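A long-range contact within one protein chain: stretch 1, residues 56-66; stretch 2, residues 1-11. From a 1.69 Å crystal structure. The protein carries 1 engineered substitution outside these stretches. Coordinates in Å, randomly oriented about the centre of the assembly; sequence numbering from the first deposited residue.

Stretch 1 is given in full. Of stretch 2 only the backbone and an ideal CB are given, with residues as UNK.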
# COMPACT_ATOMS: atom_id res chain seq x y z
N LEU D 56 -43.42 -3.28 -1.04
CA LEU D 56 -44.01 -2.83 0.23
C LEU D 56 -44.10 -1.29 0.31
O LEU D 56 -43.11 -0.59 0.10
CB LEU D 56 -43.19 -3.36 1.41
CG LEU D 56 -42.96 -4.88 1.45
CD1 LEU D 56 -42.04 -5.21 2.61
CD2 LEU D 56 -44.23 -5.68 1.57
N ASP D 57 -45.28 -0.79 0.62
CA ASP D 57 -45.44 0.65 0.79
C ASP D 57 -45.05 1.06 2.20
O ASP D 57 -45.91 1.30 3.06
CB ASP D 57 -46.88 1.06 0.48
CG ASP D 57 -47.12 2.58 0.67
OD1 ASP D 57 -46.17 3.39 0.53
OD2 ASP D 57 -48.28 2.93 0.96
N ARG D 58 -43.75 1.14 2.43
CA ARG D 58 -43.19 1.64 3.67
C ARG D 58 -41.78 2.11 3.38
O ARG D 58 -41.17 1.64 2.43
CB ARG D 58 -43.20 0.55 4.74
CG ARG D 58 -42.34 -0.64 4.41
CD ARG D 58 -42.74 -1.84 5.29
NE ARG D 58 -42.35 -1.65 6.68
CZ ARG D 58 -42.37 -2.59 7.62
NH1 ARG D 58 -42.80 -3.82 7.35
NH2 ARG D 58 -41.94 -2.30 8.85
N PRO D 59 -41.27 3.04 4.18
CA PRO D 59 -39.89 3.51 3.97
C PRO D 59 -38.92 2.40 4.22
O PRO D 59 -39.03 1.77 5.26
CB PRO D 59 -39.72 4.61 5.01
CG PRO D 59 -41.06 4.85 5.59
CD PRO D 59 -41.91 3.69 5.33
N LYS D 60 -38.01 2.14 3.29
CA LYS D 60 -37.07 1.05 3.49
C LYS D 60 -35.67 1.41 3.10
O LYS D 60 -35.45 2.26 2.24
CB LYS D 60 -37.53 -0.20 2.75
CG LYS D 60 -37.65 -0.10 1.28
CD LYS D 60 -38.66 -1.20 0.84
CE LYS D 60 -39.48 -0.77 -0.31
NZ LYS D 60 -40.32 0.37 -0.01
N LEU D 61 -34.74 0.72 3.76
CA LEU D 61 -33.34 0.76 3.41
C LEU D 61 -32.84 -0.67 3.28
O LEU D 61 -33.35 -1.55 3.94
CB LEU D 61 -32.51 1.51 4.46
CG LEU D 61 -32.76 3.00 4.54
CD1 LEU D 61 -32.02 3.54 5.74
CD2 LEU D 61 -32.33 3.74 3.28
N TYR D 62 -31.85 -0.87 2.42
CA TYR D 62 -31.14 -2.14 2.34
C TYR D 62 -29.74 -1.94 2.85
O TYR D 62 -29.09 -0.98 2.44
CB TYR D 62 -31.14 -2.65 0.90
CG TYR D 62 -32.52 -2.88 0.35
CD1 TYR D 62 -33.27 -1.82 -0.15
CD2 TYR D 62 -33.07 -4.15 0.29
CE1 TYR D 62 -34.55 -2.03 -0.65
CE2 TYR D 62 -34.32 -4.37 -0.22
CZ TYR D 62 -35.06 -3.31 -0.70
OH TYR D 62 -36.34 -3.49 -1.21
N ILE D 63 -29.28 -2.82 3.73
CA ILE D 63 -27.88 -2.83 4.16
C ILE D 63 -27.29 -4.12 3.60
O ILE D 63 -27.75 -5.21 3.94
CB ILE D 63 -27.73 -2.75 5.68
CG1 ILE D 63 -28.33 -1.45 6.21
CG2 ILE D 63 -26.25 -2.85 6.08
CD1 ILE D 63 -28.30 -1.36 7.76
N THR D 64 -26.28 -3.98 2.75
CA THR D 64 -25.73 -5.10 2.01
C THR D 64 -24.34 -5.47 2.49
O THR D 64 -23.46 -4.64 2.63
CB THR D 64 -25.71 -4.78 0.52
OG1 THR D 64 -25.11 -3.48 0.35
CG2 THR D 64 -27.15 -4.81 -0.02
N ILE D 65 -24.20 -6.75 2.79
CA ILE D 65 -22.98 -7.31 3.39
C ILE D 65 -22.35 -8.38 2.51
O ILE D 65 -22.93 -9.42 2.34
CB ILE D 65 -23.31 -7.98 4.72
CG1 ILE D 65 -23.95 -6.96 5.68
CG2 ILE D 65 -22.06 -8.53 5.39
CD1 ILE D 65 -24.64 -7.67 6.86
N ALA D 66 -21.17 -8.12 1.97
CA ALA D 66 -20.50 -9.12 1.16
C ALA D 66 -19.00 -8.99 1.34
O ALA D 66 -18.47 -7.88 1.26
CB ALA D 66 -20.86 -8.99 -0.28
N UNK D 1 -46.85 3.15 6.87
CA UNK D 1 -46.33 2.12 7.80
C UNK D 1 -44.88 2.42 8.19
O UNK D 1 -44.19 3.23 7.57
CB UNK D 1 -46.42 0.73 7.17
N UNK D 2 -44.46 1.75 9.25
CA UNK D 2 -43.18 2.00 9.88
C UNK D 2 -42.00 1.62 8.99
O UNK D 2 -42.14 0.83 8.06
CB UNK D 2 -43.10 1.23 11.20
N UNK D 3 -40.83 2.19 9.27
CA UNK D 3 -39.65 1.84 8.49
C UNK D 3 -39.26 0.37 8.56
O UNK D 3 -39.64 -0.34 9.50
CB UNK D 3 -38.47 2.69 8.96
N UNK D 4 -38.52 -0.07 7.55
CA UNK D 4 -38.01 -1.43 7.46
C UNK D 4 -36.58 -1.39 6.92
O UNK D 4 -36.31 -0.70 5.95
CB UNK D 4 -38.91 -2.29 6.57
N UNK D 5 -35.68 -2.14 7.53
CA UNK D 5 -34.34 -2.27 7.02
C UNK D 5 -34.12 -3.72 6.64
O UNK D 5 -34.28 -4.60 7.47
CB UNK D 5 -33.31 -1.80 8.04
N UNK D 6 -33.76 -3.96 5.39
CA UNK D 6 -33.49 -5.29 4.92
C UNK D 6 -31.98 -5.46 4.97
O UNK D 6 -31.27 -4.75 4.28
CB UNK D 6 -34.05 -5.53 3.52
N UNK D 7 -31.54 -6.41 5.77
CA UNK D 7 -30.11 -6.73 5.88
C UNK D 7 -29.86 -7.93 5.02
O UNK D 7 -30.34 -9.02 5.34
CB UNK D 7 -29.68 -6.99 7.33
N UNK D 8 -29.17 -7.74 3.90
CA UNK D 8 -28.94 -8.82 2.94
C UNK D 8 -27.47 -9.15 2.83
O UNK D 8 -26.65 -8.26 2.53
CB UNK D 8 -29.49 -8.44 1.56
N UNK D 9 -27.12 -10.40 3.10
CA UNK D 9 -25.73 -10.81 3.10
C UNK D 9 -25.47 -11.87 2.03
O UNK D 9 -26.35 -12.65 1.71
CB UNK D 9 -25.34 -11.34 4.48
N UNK D 10 -24.25 -11.89 1.51
CA UNK D 10 -23.91 -12.77 0.41
C UNK D 10 -23.73 -14.20 0.84
O UNK D 10 -23.89 -15.10 0.02
CB UNK D 10 -22.63 -12.28 -0.28
N UNK D 11 -23.41 -14.40 2.11
CA UNK D 11 -23.15 -15.73 2.63
C UNK D 11 -23.56 -15.86 4.09
O UNK D 11 -23.41 -14.91 4.87
CB UNK D 11 -21.67 -16.07 2.47

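The backbone of positions 4 to 9 runs parallel to strand 60-65 of stretch 1, its CB atoms alternating between the two faces of the sheet.

At position 1 the CA-to-CB bond points toward stretch 1, and the ideal CB lies 4.0 Å from CB of Arg 58. The Arg 58 side chain offers an aliphatic stem and a flat guanidinium; a long, flexible apolar chain would suit, as might an acidic one. The residue is Met 1. With all three chi angles t it reaches along the arginine, its CE 3.6 Å from Arg 58 NH1 and over one face of the guanidinium.

Position 2 points away, so stretch 1 asks little of its side chain; many would do. The backbone contributes instead: its O accepts a hydrogen bond from Arg 58 NE at 2.8 Å and a weak one from Arg 58 NH2 at 3.2 Å. The residue is Arg 2, whose guanidinium is hydrogen-bonded elsewhere in the structure.

Position 3 also points away overall, with phi -61° and psi 158°. Its N makes no hydrogen bond to stretch 1, so proline is permitted, though others would fit. It is Pro 3, and its O accepts from Arg 58 NH2 at 3.1 Å.

At position 4 the ladder begins: N donates to Pro 59 O at 3.0 Å, and O accepts from Leu 61 N at 3.0 Å. The ideal CB is 3.5 Å from Arg 58 NE, with Leu 56 and the Lys 60 stem nearby. A branched aliphatic chain would suit, since NE and NH2 of Arg 58 already donate to backbone carbonyls, and an aliphatic group can lie against the guanidinium face. Leu 4 places CB over the face opposite Met 1, and its CD2 meets Leu 56 CD1 at 4.0 Å.

Position 5 shares its face with Leu 61 and Ile 63, so valine, isoleucine or leucine would serve. Val 5 sets CG1 3.7 Å from Ile 63 CD1.

At position 6, on the other face, the ideal CB sits 3.6 Å from Tyr 62 CD2. An aliphatic chain could lie against the ring. The residue is Ile 6. With chi2 at 86°, Ile 6 CD1 lies over the Tyr 62 ring face, 4.1 Å from its centroid, a CH-pi contact. Its N donates to Leu 61 O and its O accepts from Ile 63 N, both at 2.8 Å.

Position 7 faces the same way as Ile 63 and Ile 65, again favouring aliphatics. Ile 7 packs CG2 3.6 Å from Ile 65 CD1.

Position 8 lies beside Thr 64, whose CG2 is 4.6 Å from the ideal CB; apolar or small polar chains are plausible. It is Leu 8, whose N donates to Ile 63 O and whose O accepts from Ile 65 N, both at 2.9 Å.

Position 9 pairs with Ile 65, and several apolar residues would fit. Met 9 brings CB 3.9 Å from Ile 65 CB, but its end leads away.

Position 10 closes the ladder, its N donating to Ile 65 O at 2.9 Å. Phi -76° and psi -24° do not demand glycine, and stretch 1 leaves room for a CB; Gly 10 is nevertheless found.

Position 11 makes no contact with stretch 1, which therefore does not select its side chain; it is Ser 11.

Stretch 2 (1-11) MRPLVIILMGS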
# COMPACT_ATOMS: atom_id res chain seq x y z
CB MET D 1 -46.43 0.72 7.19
CG MET D 1 -46.19 -0.44 8.20
SD MET D 1 -46.50 -2.07 7.54
CE MET D 1 -45.97 -3.07 8.93
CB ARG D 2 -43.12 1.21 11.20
CG ARG D 2 -44.30 1.49 12.16
CD ARG D 2 -44.36 2.95 12.61
NE ARG D 2 -43.12 3.36 13.27
CZ ARG D 2 -42.57 4.57 13.19
NH1 ARG D 2 -43.14 5.53 12.48
NH2 ARG D 2 -41.44 4.82 13.84
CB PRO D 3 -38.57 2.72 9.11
CG PRO D 3 -39.32 3.95 9.60
CD PRO D 3 -40.60 3.35 10.14
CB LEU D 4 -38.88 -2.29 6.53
CG LEU D 4 -38.39 -3.71 6.32
CD1 LEU D 4 -38.44 -4.44 7.65
CD2 LEU D 4 -39.23 -4.42 5.28
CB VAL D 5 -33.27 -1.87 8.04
CG1 VAL D 5 -31.87 -2.14 7.49
CG2 VAL D 5 -33.39 -0.40 8.41
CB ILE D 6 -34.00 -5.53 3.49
CG1 ILE D 6 -35.52 -5.34 3.41
CG2 ILE D 6 -33.57 -6.91 3.02
CD1 ILE D 6 -35.99 -3.90 3.18
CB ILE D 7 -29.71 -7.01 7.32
CG1 ILE D 7 -30.08 -5.83 8.21
CG2 ILE D 7 -28.20 -7.29 7.40
CD1 ILE D 7 -29.90 -6.11 9.70
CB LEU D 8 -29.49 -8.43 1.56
CG LEU D 8 -29.17 -9.42 0.45
CD1 LEU D 8 -29.74 -10.81 0.71
CD2 LEU D 8 -29.67 -8.87 -0.88
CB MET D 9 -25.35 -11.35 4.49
CG MET D 9 -25.90 -12.70 4.74
SD MET D 9 -25.70 -13.20 6.48
CE MET D 9 -27.13 -12.40 7.18
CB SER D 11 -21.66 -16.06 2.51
OG SER D 11 -21.32 -17.21 3.26
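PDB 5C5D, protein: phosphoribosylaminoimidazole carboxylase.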